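Local coordinates for protein neutral ceramidase (Pseudomonas aeruginosa, PDB 2ZWS) that hydrolyses the N-acyl linkage of ceramides to sphingosine and free fatty acid, and also runs the reverse synthesis, as a zinc-dependent secreted amidohydrolase, at residues 4-9 / 46-51; 54-59 / 396-401; 611-616 / 637-642. All coordinates share one frame; numbering follows the deposited sequence.

Interaction 1: 4-9 / 46-51; sequences PYRFGL and VIEEAA
Arg6 lays the edge of its guanidinium against the carboxylate of Glu48, across two neighbouring antiparallel strands, 5-9 and 46-49, in the mixed sheet of the N-terminal ceramidase domain. The strand directions differ by 167°, and the register runs from Tyr5 opposite Glu49 to Gly8 opposite Val46. Arg6 and Glu48 form a hydrogen-bonded pair: Arg6 N reaches Glu48 O at 2.9 Å and Glu48 N reaches Arg6 O at 2.8 Å. Their side chains, on the same face as Val46, add a salt bridge, with Arg6 NE 2.7 Å from Glu48 OE1. A bend at chi3 (-70°) brings NE of Arg6 into line, where it meets OE1 nearly along its C-O axis. NH2 of the same guanidinium bonds to that oxygen from above the carboxylate plane. OE1 lies almost in the guanidinium plane, yet the two flat groups stand 75° apart. The other oxygen, OE2, is taken by Arg55, which leaves the carboxylate held between two arginines. On the opposite face Tyr5 and Ile47 meet, with Tyr5 CD2 4.2 Å from Ile47 CG2; the tyrosine hydroxyl bonds to Gly293 O, and Leu146 of strand 142-152 touches both side chains. Beyond the strand Ala50 N bonds to Pro4 O at 3.0 Å, and a water that accepts from Arg6 NH2 donates to Ala50 O.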
loop_
_atom_site.group_PDB
_atom_site.type_symbol
_atom_site.label_atom_id
_atom_site.label_comp_id
_atom_site.label_asym_id
_atom_site.label_seq_id
_atom_site.Cartn_x
_atom_site.Cartn_y
_atom_site.Cartn_z
ATOM N N PRO A 4 -22.190 3.473 21.047
ATOM C CA PRO A 4 -20.981 3.056 21.775
ATOM C C PRO A 4 -19.668 3.710 21.311
ATOM O O PRO A 4 -18.727 3.838 22.106
ATOM C CB PRO A 4 -20.929 1.541 21.543
ATOM C CG PRO A 4 -21.720 1.299 20.303
ATOM C CD PRO A 4 -22.758 2.389 20.225
ATOM N N TYR A 5 -19.615 4.113 20.045
ATOM C CA TYR A 5 -18.379 4.642 19.463
ATOM C C TYR A 5 -18.659 5.915 18.703
ATOM O O TYR A 5 -19.817 6.221 18.385
ATOM C CB TYR A 5 -17.741 3.612 18.508
ATOM C CG TYR A 5 -17.368 2.318 19.177
ATOM C CD1 TYR A 5 -18.100 1.163 18.950
ATOM C CD2 TYR A 5 -16.281 2.245 20.056
ATOM C CE1 TYR A 5 -17.772 -0.046 19.569
ATOM C CE2 TYR A 5 -15.956 1.054 20.694
ATOM C CZ TYR A 5 -16.700 -0.087 20.439
ATOM O OH TYR A 5 -16.366 -1.273 21.051
ATOM N N ARG A 6 -17.597 6.657 18.424
ATOM C CA ARG A 6 -17.631 7.631 17.349
ATOM C C ARG A 6 -16.601 7.162 16.345
ATOM O O ARG A 6 -15.582 6.564 16.725
ATOM C CB ARG A 6 -17.280 9.019 17.859
ATOM C CG ARG A 6 -18.335 9.599 18.787
ATOM C CD ARG A 6 -17.850 10.929 19.353
ATOM N NE ARG A 6 -16.738 10.775 20.299
ATOM C CZ ARG A 6 -16.884 10.619 21.613
ATOM N NH1 ARG A 6 -18.100 10.588 22.162
ATOM N NH2 ARG A 6 -15.809 10.483 22.382
ATOM N N PHE A 7 -16.839 7.410 15.068
ATOM C CA PHE A 7 -15.761 7.134 14.082
ATOM C C PHE A 7 -15.652 8.276 13.089
ATOM O O PHE A 7 -16.616 9.046 12.925
ATOM C CB PHE A 7 -15.954 5.798 13.347
ATOM C CG PHE A 7 -17.249 5.675 12.618
ATOM C CD1 PHE A 7 -17.436 6.290 11.373
ATOM C CD2 PHE A 7 -18.302 4.935 13.175
ATOM C CE1 PHE A 7 -18.661 6.170 10.704
ATOM C CE2 PHE A 7 -19.521 4.825 12.507
ATOM C CZ PHE A 7 -19.698 5.458 11.290
ATOM N N GLY A 8 -14.487 8.396 12.454
ATOM C CA GLY A 8 -14.298 9.397 11.423
ATOM C C GLY A 8 -13.562 8.759 10.282
ATOM O O GLY A 8 -12.615 7.989 10.516
ATOM N N LEU A 9 -14.035 9.020 9.062
ATOM C CA LEU A 9 -13.442 8.406 7.859
ATOM C C LEU A 9 -12.892 9.482 6.982
ATOM O O LEU A 9 -13.575 10.451 6.682
ATOM C CB LEU A 9 -14.504 7.675 7.061
ATOM C CG LEU A 9 -15.443 6.794 7.892
ATOM C CD1 LEU A 9 -16.530 6.258 7.002
ATOM C CD2 LEU A 9 -14.619 5.667 8.489
ATOM N N VAL A 46 -10.599 6.784 12.152
ATOM C CA VAL A 46 -10.447 7.179 13.552
ATOM C C VAL A 46 -11.583 6.556 14.328
ATOM O O VAL A 46 -12.736 6.678 13.898
ATOM C CB VAL A 46 -10.531 8.744 13.704
ATOM C CG1 VAL A 46 -10.471 9.124 15.160
ATOM C CG2 VAL A 46 -9.381 9.394 12.970
ATOM N N ILE A 47 -11.274 5.900 15.450
ATOM C CA ILE A 47 -12.315 5.298 16.282
ATOM C C ILE A 47 -12.162 5.795 17.699
ATOM O O ILE A 47 -11.064 5.809 18.236
ATOM C CB ILE A 47 -12.212 3.749 16.295
ATOM C CG1 ILE A 47 -12.194 3.195 14.866
ATOM C CG2 ILE A 47 -13.363 3.130 17.117
ATOM C CD1 ILE A 47 -11.798 1.727 14.816
ATOM N N GLU A 48 -13.262 6.204 18.311
ATOM C CA GLU A 48 -13.219 6.685 19.688
ATOM C C GLU A 48 -14.257 5.958 20.503
ATOM O O GLU A 48 -15.371 5.710 20.037
ATOM C CB GLU A 48 -13.599 8.153 19.786
ATOM C CG GLU A 48 -12.768 9.128 19.057
ATOM C CD GLU A 48 -12.918 10.530 19.646
ATOM O OE1 GLU A 48 -14.064 10.971 19.958
ATOM O OE2 GLU A 48 -11.880 11.202 19.791
ATOM N N GLU A 49 -13.901 5.639 21.735
ATOM C CA GLU A 49 -14.843 4.994 22.622
ATOM C C GLU A 49 -15.662 6.125 23.223
ATOM O O GLU A 49 -15.108 7.095 23.722
ATOM C CB GLU A 49 -14.074 4.219 23.694
ATOM C CG GLU A 49 -14.796 3.002 24.239
ATOM C CD GLU A 49 -14.094 2.418 25.452
ATOM O OE1 GLU A 49 -12.827 2.522 25.572
ATOM O OE2 GLU A 49 -14.826 1.849 26.296
ATOM N N ALA A 50 -16.982 6.042 23.154
ATOM C CA ALA A 50 -17.775 7.095 23.768
ATOM C C ALA A 50 -17.534 7.127 25.308
ATOM O O ALA A 50 -17.787 8.125 25.946
ATOM C CB ALA A 50 -19.259 6.931 23.414
ATOM N N ALA A 51 -16.939 6.065 25.862
ATOM C CA ALA A 51 -16.899 5.850 27.341
ATOM C C ALA A 51 -15.873 6.418 28.399
ATOM O O ALA A 51 -16.375 6.823 29.447
ATOM C CB ALA A 51 -17.235 4.369 27.671
HETATM O O HOH W 1 -16.110 10.475 25.088
#

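Interaction 2: 54-59 / 396-401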
loop_
_atom_site.group_PDB
_atom_site.type_symbol
_atom_site.label_atom_id
_atom_site.label_comp_id
_atom_site.label_asym_id
_atom_site.label_seq_id
_atom_site.Cartn_x
_atom_site.Cartn_y
_atom_site.Cartn_z
ATOM N N ARG A 54 -9.878 8.024 24.579
ATOM C CA ARG A 54 -9.558 6.733 24.025
ATOM C C ARG A 54 -9.939 6.758 22.540
ATOM O O ARG A 54 -11.078 6.500 22.106
ATOM C CB ARG A 54 -10.035 5.528 24.812
ATOM C CG ARG A 54 -9.231 5.329 26.096
ATOM C CD ARG A 54 -8.591 3.941 26.169
ATOM N NE ARG A 54 -7.597 3.903 27.235
ATOM C CZ ARG A 54 -6.286 3.711 27.067
ATOM N NH1 ARG A 54 -5.767 3.494 25.862
ATOM N NH2 ARG A 54 -5.484 3.711 28.128
ATOM N N ARG A 55 -8.939 7.176 21.786
ATOM C CA ARG A 55 -9.015 7.226 20.356
ATOM C C ARG A 55 -7.885 6.363 19.766
ATOM O O ARG A 55 -6.764 6.367 20.279
ATOM C CB ARG A 55 -8.864 8.672 19.890
ATOM C CG ARG A 55 -8.683 8.848 18.410
ATOM C CD ARG A 55 -8.418 10.324 18.052
ATOM N NE ARG A 55 -9.525 11.208 18.435
ATOM C CZ ARG A 55 -9.683 12.451 17.981
ATOM N NH1 ARG A 55 -8.821 12.978 17.117
ATOM N NH2 ARG A 55 -10.711 13.167 18.398
ATOM N N LEU A 56 -8.220 5.654 18.690
ATOM C CA LEU A 56 -7.274 4.964 17.840
ATOM C C LEU A 56 -7.422 5.495 16.427
ATOM O O LEU A 56 -8.508 5.922 16.033
ATOM C CB LEU A 56 -7.596 3.463 17.821
ATOM C CG LEU A 56 -7.529 2.733 19.176
ATOM C CD1 LEU A 56 -8.037 1.327 18.969
ATOM C CD2 LEU A 56 -6.132 2.707 19.752
ATOM N N VAL A 57 -6.341 5.447 15.657
ATOM C CA VAL A 57 -6.471 5.677 14.217
ATOM C C VAL A 57 -5.691 4.603 13.442
ATOM O O VAL A 57 -4.525 4.288 13.745
ATOM C CB VAL A 57 -6.111 7.146 13.803
ATOM C CG1 VAL A 57 -4.674 7.506 14.160
ATOM C CG2 VAL A 57 -6.400 7.376 12.318
ATOM N N TYR A 58 -6.380 4.039 12.452
ATOM C CA TYR A 58 -5.812 3.071 11.528
ATOM C C TYR A 58 -5.836 3.681 10.123
ATOM O O TYR A 58 -6.853 4.242 9.708
ATOM C CB TYR A 58 -6.658 1.778 11.551
ATOM C CG TYR A 58 -6.314 0.809 10.467
ATOM C CD1 TYR A 58 -6.986 0.826 9.237
ATOM C CD2 TYR A 58 -5.302 -0.118 10.667
ATOM C CE1 TYR A 58 -6.656 -0.056 8.217
ATOM C CE2 TYR A 58 -4.962 -1.039 9.661
ATOM C CZ TYR A 58 -5.637 -0.989 8.441
ATOM O OH TYR A 58 -5.295 -1.886 7.453
ATOM N N VAL A 59 -4.678 3.673 9.456
ATOM C CA VAL A 59 -4.592 4.203 8.097
ATOM C C VAL A 59 -4.093 3.119 7.159
ATOM O O VAL A 59 -3.041 2.511 7.419
ATOM C CB VAL A 59 -3.648 5.475 8.000
ATOM C CG1 VAL A 59 -3.691 6.059 6.610
ATOM C CG2 VAL A 59 -4.017 6.556 9.051
ATOM N N GLN A 396 2.951 -3.700 17.301
ATOM C CA GLN A 396 1.797 -2.945 17.741
ATOM C C GLN A 396 0.566 -3.828 17.735
ATOM O O GLN A 396 0.404 -4.694 16.849
ATOM C CB GLN A 396 1.581 -1.779 16.775
ATOM C CG GLN A 396 0.498 -0.799 17.252
ATOM C CD GLN A 396 0.364 0.355 16.298
ATOM O OE1 GLN A 396 0.266 0.135 15.098
ATOM N NE2 GLN A 396 0.381 1.599 16.821
ATOM N N MET A 397 -0.320 -3.565 18.698
ATOM C CA MET A 397 -1.630 -4.212 18.753
ATOM C C MET A 397 -2.670 -3.207 19.197
ATOM O O MET A 397 -2.422 -2.409 20.114
ATOM C CB MET A 397 -1.654 -5.382 19.740
ATOM C CG MET A 397 -0.774 -6.557 19.381
ATOM S SD MET A 397 -0.767 -7.878 20.614
ATOM C CE MET A 397 -2.517 -8.281 20.688
ATOM N N PHE A 398 -3.820 -3.217 18.511
ATOM C CA PHE A 398 -4.994 -2.463 18.951
ATOM C C PHE A 398 -6.002 -3.465 19.494
ATOM O O PHE A 398 -6.160 -4.549 18.931
ATOM C CB PHE A 398 -5.697 -1.764 17.785
ATOM C CG PHE A 398 -5.005 -0.525 17.273
ATOM C CD1 PHE A 398 -3.877 0.009 17.901
ATOM C CD2 PHE A 398 -5.524 0.127 16.164
ATOM C CE1 PHE A 398 -3.255 1.155 17.402
ATOM C CE2 PHE A 398 -4.920 1.293 15.675
ATOM C CZ PHE A 398 -3.799 1.806 16.301
ATOM N N ARG A 399 -6.684 -3.098 20.572
ATOM C CA ARG A 399 -7.877 -3.830 20.974
ATOM C C ARG A 399 -9.078 -2.946 20.598
ATOM O O ARG A 399 -9.122 -1.756 20.953
ATOM C CB ARG A 399 -7.901 -4.100 22.485
ATOM C CG ARG A 399 -9.288 -4.607 22.902
ATOM C CD ARG A 399 -9.394 -4.982 24.355
ATOM N NE ARG A 399 -10.690 -5.629 24.566
ATOM C CZ ARG A 399 -10.953 -6.506 25.537
ATOM N NH1 ARG A 399 -10.018 -6.813 26.436
ATOM N NH2 ARG A 399 -12.158 -7.061 25.613
ATOM N N ILE A 400 -10.027 -3.527 19.860
ATOM C CA ILE A 400 -11.240 -2.826 19.473
ATOM C C ILE A 400 -12.404 -3.721 19.929
ATOM O O ILE A 400 -12.776 -4.660 19.223
ATOM C CB ILE A 400 -11.286 -2.547 17.929
ATOM C CG1 ILE A 400 -10.024 -1.806 17.450
ATOM C CG2 ILE A 400 -12.527 -1.760 17.581
ATOM C CD1 ILE A 400 -9.859 -1.811 15.917
ATOM N N GLY A 401 -12.916 -3.488 21.144
ATOM C CA GLY A 401 -13.892 -4.423 21.719
ATOM C C GLY A 401 -13.354 -5.848 21.804
ATOM O O GLY A 401 -12.246 -6.074 22.332
#
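Leu56 touches Phe398 where strand 55-59 passes over strand 396-400, a face-to-face packing of two different sheets within the N-terminal domain. The strand axes come no closer than 9.2 Å and their directions differ by 119°, a spacing that side chains must fill. Leu56 points toward the other strand, and its two methyls do the touching: CD2 lies over the centre of the Phe398 ring, 4.0 Å from the centroid and 12° off the normal, a CH-pi contact. The other methyl, CD1, turns to the root of the ring, 3.9 Å from Phe398 CG, and also meets Ile400 CG1 at 4.0 Å. Leu56 CD1 further lies 3.8 Å from Arg399 O, a van der Waals contact. The side chain of Val57 points away from 396-401 and packs on Ile134 of helix 120-138, but its carbonyl oxygen faces the ring edge, lying near the ring plane 3.6 Å from Phe398 CE2. Tyr58 contributes only marginally, its backbone N near that same edge, while its hydroxyl bonds to Asn439. The Phe398 side chain also touches Met92 of strand 91-95 and Ser297 of strand 295-303. Since the contacts are methyl to ring, methyl to methylene, methyl to backbone carbonyl and carbonyl to aromatic edge, the two sheets cohere here through shape and dispersion, with a modest electrostatic contribution probable where Val57 O faces the ring's positively polarised rim.

Interaction 3: 611-616 / 637-642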
loop_
_atom_site.group_PDB
_atom_site.type_symbol
_atom_site.label_atom_id
_atom_site.label_comp_id
_atom_site.label_asym_id
_atom_site.label_seq_id
_atom_site.Cartn_x
_atom_site.Cartn_y
_atom_site.Cartn_z
ATOM N N GLY A 611 -24.400 12.833 -25.554
ATOM C CA GLY A 611 -24.211 14.283 -25.545
ATOM C C GLY A 611 -22.825 14.700 -25.996
ATOM O O GLY A 611 -22.127 13.933 -26.658
ATOM N N HIS A 612 -22.438 15.921 -25.640
ATOM C CA HIS A 612 -21.154 16.481 -26.043
ATOM C C HIS A 612 -20.180 16.599 -24.874
ATOM O O HIS A 612 -20.566 16.985 -23.764
ATOM C CB HIS A 612 -21.375 17.826 -26.739
ATOM C CG HIS A 612 -22.111 17.694 -28.039
ATOM N ND1 HIS A 612 -23.488 17.753 -28.126
ATOM C CD2 HIS A 612 -21.665 17.451 -29.294
ATOM C CE1 HIS A 612 -23.854 17.580 -29.386
ATOM N NE2 HIS A 612 -22.767 17.389 -30.113
ATOM N N TYR A 613 -18.920 16.260 -25.149
ATOM C CA TYR A 613 -17.877 16.187 -24.140
ATOM C C TYR A 613 -16.589 16.793 -24.680
ATOM O O TYR A 613 -16.404 16.890 -25.896
ATOM C CB TYR A 613 -17.604 14.718 -23.798
ATOM C CG TYR A 613 -18.741 14.008 -23.096
ATOM C CD1 TYR A 613 -18.728 13.863 -21.708
ATOM C CD2 TYR A 613 -19.818 13.463 -23.814
ATOM C CE1 TYR A 613 -19.753 13.214 -21.041
ATOM C CE2 TYR A 613 -20.868 12.813 -23.150
ATOM C CZ TYR A 613 -20.822 12.693 -21.756
ATOM O OH TYR A 613 -21.834 12.050 -21.072
ATOM N N TYR A 614 -15.686 17.182 -23.789
ATOM C CA TYR A 614 -14.321 17.458 -24.215
ATOM C C TYR A 614 -13.346 17.043 -23.126
ATOM O O TYR A 614 -13.761 16.709 -22.020
ATOM C CB TYR A 614 -14.138 18.926 -24.602
ATOM C CG TYR A 614 -14.277 19.940 -23.483
ATOM C CD1 TYR A 614 -15.515 20.543 -23.200
ATOM C CD2 TYR A 614 -13.169 20.344 -22.747
ATOM C CE1 TYR A 614 -15.631 21.493 -22.187
ATOM C CE2 TYR A 614 -13.274 21.303 -21.757
ATOM C CZ TYR A 614 -14.511 21.867 -21.475
ATOM O OH TYR A 614 -14.600 22.816 -20.488
ATOM N N ILE A 615 -12.058 17.055 -23.436
ATOM C CA ILE A 615 -11.048 16.669 -22.453
ATOM C C ILE A 615 -10.129 17.860 -22.169
ATOM O O ILE A 615 -9.655 18.527 -23.094
ATOM C CB ILE A 615 -10.265 15.405 -22.926
ATOM C CG1 ILE A 615 -11.192 14.174 -22.916
ATOM C CG2 ILE A 615 -9.011 15.161 -22.058
ATOM C CD1 ILE A 615 -10.625 12.932 -23.583
ATOM N N ARG A 616 -9.927 18.154 -20.887
ATOM C CA ARG A 616 -9.010 19.189 -20.451
ATOM C C ARG A 616 -7.757 18.570 -19.817
ATOM O O ARG A 616 -7.846 17.597 -19.035
ATOM C CB ARG A 616 -9.714 20.123 -19.462
ATOM C CG ARG A 616 -8.920 21.317 -19.030
ATOM C CD ARG A 616 -9.820 22.374 -18.406
ATOM N NE ARG A 616 -9.019 23.488 -17.906
ATOM C CZ ARG A 616 -9.524 24.582 -17.350
ATOM N NH1 ARG A 616 -8.712 25.538 -16.921
ATOM N NH2 ARG A 616 -10.838 24.703 -17.207
ATOM N N ARG A 637 -11.215 20.093 -28.691
ATOM C CA ARG A 637 -12.526 20.402 -29.235
ATOM C C ARG A 637 -13.536 19.401 -28.665
ATOM O O ARG A 637 -13.147 18.347 -28.147
ATOM C CB ARG A 637 -12.492 20.328 -30.763
ATOM C CG ARG A 637 -12.287 18.934 -31.297
ATOM C CD ARG A 637 -12.108 18.974 -32.790
ATOM N NE ARG A 637 -11.954 17.631 -33.324
ATOM C CZ ARG A 637 -11.357 17.356 -34.476
ATOM N NH1 ARG A 637 -10.841 18.333 -35.209
ATOM N NH2 ARG A 637 -11.267 16.103 -34.888
ATOM N N SER A 638 -14.825 19.722 -28.736
ATOM C CA SER A 638 -15.833 18.767 -28.293
ATOM C C SER A 638 -15.974 17.554 -29.225
ATOM O O SER A 638 -15.626 17.612 -30.413
ATOM C CB SER A 638 -17.189 19.451 -28.109
ATOM O OG SER A 638 -17.731 19.765 -29.376
ATOM N N PHE A 639 -16.479 16.455 -28.663
ATOM C CA PHE A 639 -16.875 15.259 -29.410
ATOM C C PHE A 639 -18.222 14.795 -28.874
ATOM O O PHE A 639 -18.614 15.189 -27.767
ATOM C CB PHE A 639 -15.815 14.143 -29.311
ATOM C CG PHE A 639 -15.508 13.703 -27.896
ATOM C CD1 PHE A 639 -14.548 14.367 -27.152
ATOM C CD2 PHE A 639 -16.182 12.628 -27.320
ATOM C CE1 PHE A 639 -14.266 13.985 -25.848
ATOM C CE2 PHE A 639 -15.894 12.227 -25.999
ATOM C CZ PHE A 639 -14.935 12.895 -25.279
ATOM N N GLU A 640 -18.928 13.981 -29.657
ATOM C CA GLU A 640 -20.253 13.511 -29.276
ATOM C C GLU A 640 -20.219 12.055 -28.868
ATOM O O GLU A 640 -19.631 11.220 -29.557
ATOM C CB GLU A 640 -21.244 13.683 -30.430
ATOM C CG GLU A 640 -22.699 13.436 -30.001
ATOM C CD GLU A 640 -23.713 13.780 -31.079
ATOM O OE1 GLU A 640 -23.336 14.357 -32.125
ATOM O OE2 GLU A 640 -24.903 13.466 -30.867
ATOM N N VAL A 641 -20.871 11.747 -27.753
ATOM C CA VAL A 641 -21.145 10.359 -27.429
ATOM C C VAL A 641 -22.574 10.066 -27.875
ATOM O O VAL A 641 -23.520 10.747 -27.446
ATOM C CB VAL A 641 -20.953 10.039 -25.933
ATOM C CG1 VAL A 641 -21.338 8.594 -25.655
ATOM C CG2 VAL A 641 -19.491 10.296 -25.510
ATOM N N LEU A 642 -22.701 9.080 -28.764
ATOM C CA LEU A 642 -23.992 8.652 -29.316
ATOM C C LEU A 642 -24.551 7.486 -28.497
ATOM O O LEU A 642 -23.794 6.768 -27.843
ATOM C CB LEU A 642 -23.820 8.204 -30.774
ATOM C CG LEU A 642 -23.075 9.108 -31.757
ATOM C CD1 LEU A 642 -22.853 8.401 -33.090
ATOM C CD2 LEU A 642 -23.824 10.407 -31.963
#
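Tyr613 and Phe639 pair across the antiparallel hairpin of strands 611-622 and 629-642, in the C-terminal beta-sandwich domain. Tyr613 N bonds to Phe639 O and Phe639 N to Tyr613 O, each at 2.8 Å, with the donors nearly along the C=O axis. In a second hydrogen-bonded pair Gly611 N donates to Val641 O at 3.0 Å and Val641 N to Gly611 O at 2.7 Å. Three of these acceptors take a CA-H besides the N-H: Phe639 O from His612 CA at 3.3 Å, Gly611 O from Glu640 CA at 3.2 Å, and Tyr613 O from Ser638 CA at 3.1 Å. Glu640 CG lies over a face of the His612 ring, offset toward its rim. On the other face of the sheet Phe639 takes the crowded chi1 position (58°), CG lying between N and the carbonyl carbon. Tyr613 CB sits over one face of its ring, offset toward the rim, a CH-pi contact, 3.6 Å from Phe639 CZ. Val641 CG2 is 3.6 Å from Tyr613 CD2. The tyrosine hydroxyl bonds to Glu609 O; Arg637 N donates to Gln529 OE1 and Arg637 NH2 to Pro530 O. Segment 637-642 lies in the region required for correct folding and localization. Four fairly straight backbone bonds satisfy the N and O of Phe639 and Val641 and set the register, so specificity rests in the backbone, while Tyr613, Phe639 and Val641 supply apolar packing.

Interactions 1 and 2 are both largely buried and lie side by side in the N-terminal domain, their centres 10 Å apart, whereas interaction 3 is only partly buried and sits about 45 Å (centre to centre) from interaction 1 in the C-terminal domain. Strands 5-13, 41-49 and 55-61 lie side by side in one sheet; interaction 1 pairs the first two, and interaction 2 packs the third on another sheet. Ile47 N to Leu56 O, at 2.8 Å, is a probable hydrogen bond joining them. Interactions 1 and 3 share antiparallel backbone bonding, but the first adds a salt bridge and the third aromatic packing. Interaction 2 relies on apolar side chains.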